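PDB 4EWP: 3-oxoacyl-[acyl-carrier-protein] synthase 3, which probably catalyses the condensation that initiates fatty acid synthesis, joining an acetyl unit from acetyl-CoA to malonyl-ACP with loss of carbon dioxide. Local coordinates for residues Met65-Gly68 with Ala69-Ala73; Ser242-Arg245 with Trp246-Ser250; Ala277-Arg280 with Ile281-Phe285. All blocks are in the same frame, centred on the assembly; numbering follows the deposited sequence.

Contact 1 (Met65-Gly68 with Ala69-Ala73)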
# COMPACT_ATOMS: atom_id res chain seq x y z
N MET A 65 15.30 9.61 0.75
CA MET A 65 14.52 10.80 0.45
C MET A 65 13.33 10.95 1.42
O MET A 65 13.06 12.05 1.91
CB MET A 65 14.04 10.80 -1.01
CG MET A 65 15.21 10.82 -2.03
SD MET A 65 14.64 11.25 -3.69
CE MET A 65 13.80 9.74 -4.19
N ALA A 66 12.63 9.84 1.68
CA ALA A 66 11.47 9.88 2.57
C ALA A 66 11.88 10.36 3.96
O ALA A 66 11.16 11.11 4.61
CB ALA A 66 10.81 8.49 2.65
N VAL A 67 13.05 9.91 4.40
CA VAL A 67 13.52 10.23 5.74
C VAL A 67 13.85 11.72 5.90
O VAL A 67 13.48 12.35 6.89
CB VAL A 67 14.73 9.34 6.12
CG1 VAL A 67 15.56 9.95 7.26
CG2 VAL A 67 14.24 7.96 6.48
N GLY A 68 14.55 12.27 4.91
CA GLY A 68 14.88 13.68 4.93
C GLY A 68 13.60 14.50 4.99
O GLY A 68 13.46 15.41 5.81
N ALA A 69 12.64 14.18 4.12
CA ALA A 69 11.38 14.92 4.11
C ALA A 69 10.71 14.75 5.47
O ALA A 69 10.27 15.73 6.09
CB ALA A 69 10.46 14.44 2.96
N ALA A 70 10.66 13.51 5.95
CA ALA A 70 10.06 13.23 7.25
C ALA A 70 10.71 14.05 8.35
O ALA A 70 10.03 14.61 9.20
CB ALA A 70 10.16 11.75 7.59
N ARG A 71 12.04 14.11 8.34
CA ARG A 71 12.72 14.87 9.40
C ARG A 71 12.40 16.37 9.37
O ARG A 71 12.24 16.99 10.43
CB ARG A 71 14.23 14.64 9.38
CG ARG A 71 14.65 13.20 9.64
CD ARG A 71 16.12 13.15 10.03
NE ARG A 71 16.76 11.87 9.73
CZ ARG A 71 16.89 10.88 10.60
NH1 ARG A 71 16.41 11.01 11.83
NH2 ARG A 71 17.50 9.76 10.24
N GLU A 72 12.32 16.96 8.18
CA GLU A 72 11.96 18.38 8.11
C GLU A 72 10.57 18.64 8.70
O GLU A 72 10.36 19.61 9.44
CB GLU A 72 12.02 18.94 6.69
CG GLU A 72 11.67 20.41 6.66
CD GLU A 72 11.81 21.05 5.31
OE1 GLU A 72 12.07 20.33 4.32
OE2 GLU A 72 11.65 22.28 5.24
N ALA A 73 9.64 17.75 8.38
CA ALA A 73 8.27 17.87 8.87
C ALA A 73 8.25 17.77 10.39
O ALA A 73 7.58 18.54 11.07
CB ALA A 73 7.39 16.79 8.25
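R71 leans back over V67, one helical turn earlier, and the two side chains run side by side in the same direction. The backbone comes first: R71 N donates to V67 O at 2.7 Å, the shortest of four successive i to i+4 bonds that tie residues 65-68 to 69-72. From there the arginine runs outward. Its CB stands 3.5 Å from V67 O. With chi1 at -63°, CG falls beside R71's own backbone N, which brings CG to within 3.1 Å of V67 O, a snug fit of a methylene against a carbonyl oxygen already taken by the R71 N-H. The chain then runs extended through CD, and the later atoms meet carbon instead of oxygen. NE, CZ and NH2 of R71 all pass V67 CG1, NE closest at 3.4 Å. The methyl approaches the guanidinium obliquely, so this is van der Waals support; the polar partner of NH2 is E108 O, a weak hydrogen bond to the end of helix 101-108. Beside this pair, A70 CB lies 3.2 Å from A66 O, four residues earlier. E72 sends its carboxylate outside the segments, to H317, R76 and the backbone N of A21. A66, A69, A70 and A73 meanwhile lie against strands 144-152 and 170-180, small side chains that let the backbone settle near the sheet. This is an amphipathic alpha helix with an alanine face, packed on a mixed beta-sheet as in the layered alpha/beta architecture of the thiolase-like superfamily.

Contact 2 (Ser242-Arg245 with Trp246-Ser250)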
# COMPACT_ATOMS: atom_id res chain seq x y z
N SER A 242 -5.42 10.90 -23.66
CA SER A 242 -6.45 10.48 -22.72
C SER A 242 -6.23 11.08 -21.34
O SER A 242 -7.17 11.57 -20.71
CB SER A 242 -6.55 8.95 -22.62
OG SER A 242 -6.98 8.42 -23.85
N VAL A 243 -4.99 11.05 -20.87
CA VAL A 243 -4.68 11.63 -19.57
C VAL A 243 -5.14 13.08 -19.49
O VAL A 243 -5.77 13.47 -18.50
CB VAL A 243 -3.19 11.55 -19.23
CG1 VAL A 243 -2.89 12.39 -18.00
CG2 VAL A 243 -2.80 10.10 -19.01
N PHE A 244 -4.86 13.87 -20.53
CA PHE A 244 -5.24 15.29 -20.54
C PHE A 244 -6.75 15.49 -20.42
O PHE A 244 -7.21 16.27 -19.59
CB PHE A 244 -4.71 16.01 -21.78
CG PHE A 244 -5.07 17.47 -21.84
CD1 PHE A 244 -4.25 18.43 -21.26
CD2 PHE A 244 -6.26 17.89 -22.44
CE1 PHE A 244 -4.59 19.78 -21.30
CE2 PHE A 244 -6.60 19.23 -22.48
CZ PHE A 244 -5.76 20.18 -21.91
N ARG A 245 -7.52 14.81 -21.27
CA ARG A 245 -8.97 14.93 -21.23
C ARG A 245 -9.54 14.57 -19.86
O ARG A 245 -10.43 15.25 -19.35
CB ARG A 245 -9.64 14.07 -22.31
CG ARG A 245 -9.54 14.67 -23.68
CD ARG A 245 -10.39 13.92 -24.69
NE ARG A 245 -9.94 12.55 -24.86
CZ ARG A 245 -9.05 12.17 -25.76
NH1 ARG A 245 -8.50 13.05 -26.58
NH2 ARG A 245 -8.71 10.89 -25.85
N TRP A 246 -9.00 13.52 -19.26
CA TRP A 246 -9.46 13.09 -17.93
C TRP A 246 -8.94 14.05 -16.85
O TRP A 246 -9.71 14.59 -16.05
CB TRP A 246 -9.00 11.64 -17.69
CG TRP A 246 -9.27 11.09 -16.32
CD1 TRP A 246 -10.46 10.65 -15.84
CD2 TRP A 246 -8.31 10.89 -15.27
NE1 TRP A 246 -10.31 10.20 -14.55
CE2 TRP A 246 -9.00 10.34 -14.17
CE3 TRP A 246 -6.93 11.13 -15.15
CZ2 TRP A 246 -8.37 10.03 -12.97
CZ3 TRP A 246 -6.31 10.82 -13.96
CH2 TRP A 246 -7.03 10.27 -12.89
N ALA A 247 -7.63 14.27 -16.85
CA ALA A 247 -6.97 15.10 -15.84
C ALA A 247 -7.62 16.46 -15.63
O ALA A 247 -7.67 16.97 -14.51
CB ALA A 247 -5.51 15.29 -16.21
N VAL A 248 -8.09 17.05 -16.73
CA VAL A 248 -8.65 18.40 -16.69
C VAL A 248 -10.16 18.39 -16.50
O VAL A 248 -10.66 18.93 -15.52
CB VAL A 248 -8.32 19.18 -17.99
CG1 VAL A 248 -9.06 20.51 -18.01
CG2 VAL A 248 -6.82 19.38 -18.12
N TRP A 249 -10.88 17.76 -17.43
CA TRP A 249 -12.34 17.86 -17.46
C TRP A 249 -13.05 16.93 -16.48
O TRP A 249 -14.16 17.21 -16.04
CB TRP A 249 -12.83 17.64 -18.89
CG TRP A 249 -11.97 18.38 -19.87
CD1 TRP A 249 -11.02 17.84 -20.69
CD2 TRP A 249 -11.93 19.78 -20.07
NE1 TRP A 249 -10.41 18.83 -21.41
CE2 TRP A 249 -10.94 20.04 -21.05
CE3 TRP A 249 -12.63 20.86 -19.53
CZ2 TRP A 249 -10.64 21.32 -21.49
CZ3 TRP A 249 -12.34 22.13 -19.97
CH2 TRP A 249 -11.35 22.35 -20.95
N SER A 250 -12.40 15.82 -16.13
CA SER A 250 -12.97 14.94 -15.11
C SER A 250 -12.59 15.38 -13.70
O SER A 250 -13.45 15.48 -12.81
CB SER A 250 -12.55 13.49 -15.36
OG SER A 250 -13.33 12.93 -16.40
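S242 O takes the W246 N-H at 3.0 Å, nearly in line with its carbonyl, and W246 CB rests close to the same oxygen; the S242 hydroxyl itself turns to D239. V243 follows with a shorter bond, 2.6 Å from V243 O to A247 N. A247 CB is drawn to 2.9 Å of V243 O, a tight spot. F244 holds its ring anti to the backbone N (chi1 180°), alongside V248, whose CG2 sits over one ring face, 4.0 Å from the ring centroid, in a CH-pi contact. The W249 indole crosses that ring obliquely, with NE1 4.0 Å from F244 CE2. The next bond is long and bent: R245 O receives W249 N from well above the carbonyl plane at 3.2 Å, while W249 CD1 comes edge-on to within 3.0 Å of that oxygen. Residues 246-250 include a wider pi-type turn. V248 CG1 lies over the centre of the W249 indole, so V248 reaches two aromatic rings with its two methyls. Among its neighbours, helix 240-262 sets F244, A247, V248 and W249 against helix 279-288, while W246 and A247 meet F336 on strand 330-337.

Contact 3 (Ala277-Arg280 with Ile281-Phe285)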
# COMPACT_ATOMS: atom_id res chain seq x y z
N ALA A 277 1.22 17.42 -12.85
CA ALA A 277 1.26 16.45 -13.94
C ALA A 277 1.86 17.06 -15.20
O ALA A 277 2.62 16.40 -15.94
CB ALA A 277 -0.15 15.93 -14.21
N ASN A 278 1.54 18.33 -15.44
CA ASN A 278 1.83 18.95 -16.71
C ASN A 278 1.35 20.41 -16.66
O ASN A 278 0.23 20.69 -16.23
CB ASN A 278 1.09 18.17 -17.79
CG ASN A 278 1.31 18.72 -19.15
OD1 ASN A 278 0.87 19.81 -19.47
ND2 ASN A 278 1.97 17.94 -20.00
N MET A 279 2.20 21.35 -17.07
CA MET A 279 1.82 22.76 -16.94
C MET A 279 0.52 23.04 -17.67
O MET A 279 -0.34 23.80 -17.20
CB MET A 279 2.91 23.68 -17.45
CG MET A 279 2.66 25.14 -17.10
SD MET A 279 2.91 25.43 -15.35
CE MET A 279 4.69 25.61 -15.33
N ARG A 280 0.38 22.42 -18.84
CA ARG A 280 -0.84 22.55 -19.64
C ARG A 280 -2.06 22.06 -18.86
O ARG A 280 -3.12 22.70 -18.85
CB ARG A 280 -0.66 21.81 -20.96
CG ARG A 280 -1.92 21.70 -21.80
CD ARG A 280 -2.48 23.08 -22.16
NE ARG A 280 -3.64 22.99 -23.05
CZ ARG A 280 -4.85 23.45 -22.73
NH1 ARG A 280 -5.06 24.03 -21.56
NH2 ARG A 280 -5.86 23.33 -23.59
N ILE A 281 -1.92 20.92 -18.19
CA ILE A 281 -3.01 20.44 -17.34
C ILE A 281 -3.30 21.43 -16.19
O ILE A 281 -4.46 21.77 -15.93
CB ILE A 281 -2.74 19.05 -16.77
CG1 ILE A 281 -2.89 18.00 -17.87
CG2 ILE A 281 -3.69 18.76 -15.61
CD1 ILE A 281 -2.51 16.59 -17.46
N ILE A 282 -2.25 21.88 -15.51
CA ILE A 282 -2.41 22.83 -14.41
C ILE A 282 -3.16 24.09 -14.85
O ILE A 282 -4.12 24.51 -14.20
CB ILE A 282 -1.06 23.23 -13.80
CG1 ILE A 282 -0.33 22.02 -13.22
CG2 ILE A 282 -1.25 24.29 -12.71
CD1 ILE A 282 1.07 22.36 -12.71
N ASP A 283 -2.71 24.72 -15.94
CA ASP A 283 -3.35 25.94 -16.43
C ASP A 283 -4.84 25.74 -16.75
O ASP A 283 -5.69 26.50 -16.29
CB ASP A 283 -2.66 26.46 -17.69
CG ASP A 283 -1.24 26.90 -17.43
OD1 ASP A 283 -0.87 27.03 -16.25
OD2 ASP A 283 -0.49 27.13 -18.41
N GLU A 284 -5.15 24.71 -17.54
CA GLU A 284 -6.51 24.48 -18.00
C GLU A 284 -7.41 24.17 -16.80
O GLU A 284 -8.57 24.60 -16.74
CB GLU A 284 -6.53 23.33 -19.01
CG GLU A 284 -7.78 23.26 -19.86
CD GLU A 284 -8.13 24.59 -20.50
OE1 GLU A 284 -7.32 25.11 -21.29
OE2 GLU A 284 -9.22 25.12 -20.20
N PHE A 285 -6.85 23.43 -15.85
CA PHE A 285 -7.50 23.11 -14.59
C PHE A 285 -7.87 24.38 -13.80
O PHE A 285 -9.02 24.61 -13.44
CB PHE A 285 -6.55 22.22 -13.78
CG PHE A 285 -7.23 21.30 -12.81
CD1 PHE A 285 -6.60 20.13 -12.42
CD2 PHE A 285 -8.47 21.61 -12.29
CE1 PHE A 285 -7.21 19.27 -11.52
CE2 PHE A 285 -9.08 20.76 -11.38
CZ PHE A 285 -8.45 19.58 -11.00
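N278 O accepts I282 N at 2.8 Å and M279 O accepts D283 N at 2.8 Å, both nearly straight, which starts helix 279-288 cleanly. N278 is its N-cap: OD1 takes the I281 N-H at 3.3 Å and, more weakly, that of R280. I281 CD1 folds back 3.9 Å from N278 CB and also touches A277 CB. M279 crosses D283, whose carboxylate goes to R299 in a salt bridge. R280 and E284 lie side by side one turn apart. The R280 chain bends at chi2 (59°), bringing NH1 to E284 OE1 at 2.5 Å, a very short salt bridge at the guanidinium edge; OE1 uses its anti lone pair, and the guanidinium and carboxylate planes stand 77° apart. NH2 adds a weak bond to the same oxygen. Were E284 replaced by an alanine, the R280 charge would probably be left without this mate and its guanidinium freer to turn. R280 ends the predicted ACP-binding region 276-280, whose last arginine is probably essential for the weak association with ACP. Pairing with E284 therefore likely fixes where that positive charge sits and partly offsets it.

Along the chain the order is contact 1, contact 2, contact 3. Contact 1, on helix 62-76, packs against the sheet that holds strands 144-152 and 170-180. The other two lie across the chain's centre, with contact 1 about 32 Å from contact 2 and 28 Å from contact 3, centre to centre. Contacts 2 and 3 are about 10 Å apart, and helices 240-262 and 279-288 pack directly: A247 CB meets I281 CD1 at 3.5 Å. Both helices reach F336 on strand 330-337 of the second sheet. A277, just ahead of helix 279-288, lies about 4 Å (side chains) from predicted active-site residues H275 and N306, helix 240-262 somewhat farther; contact 1 is packing away from them.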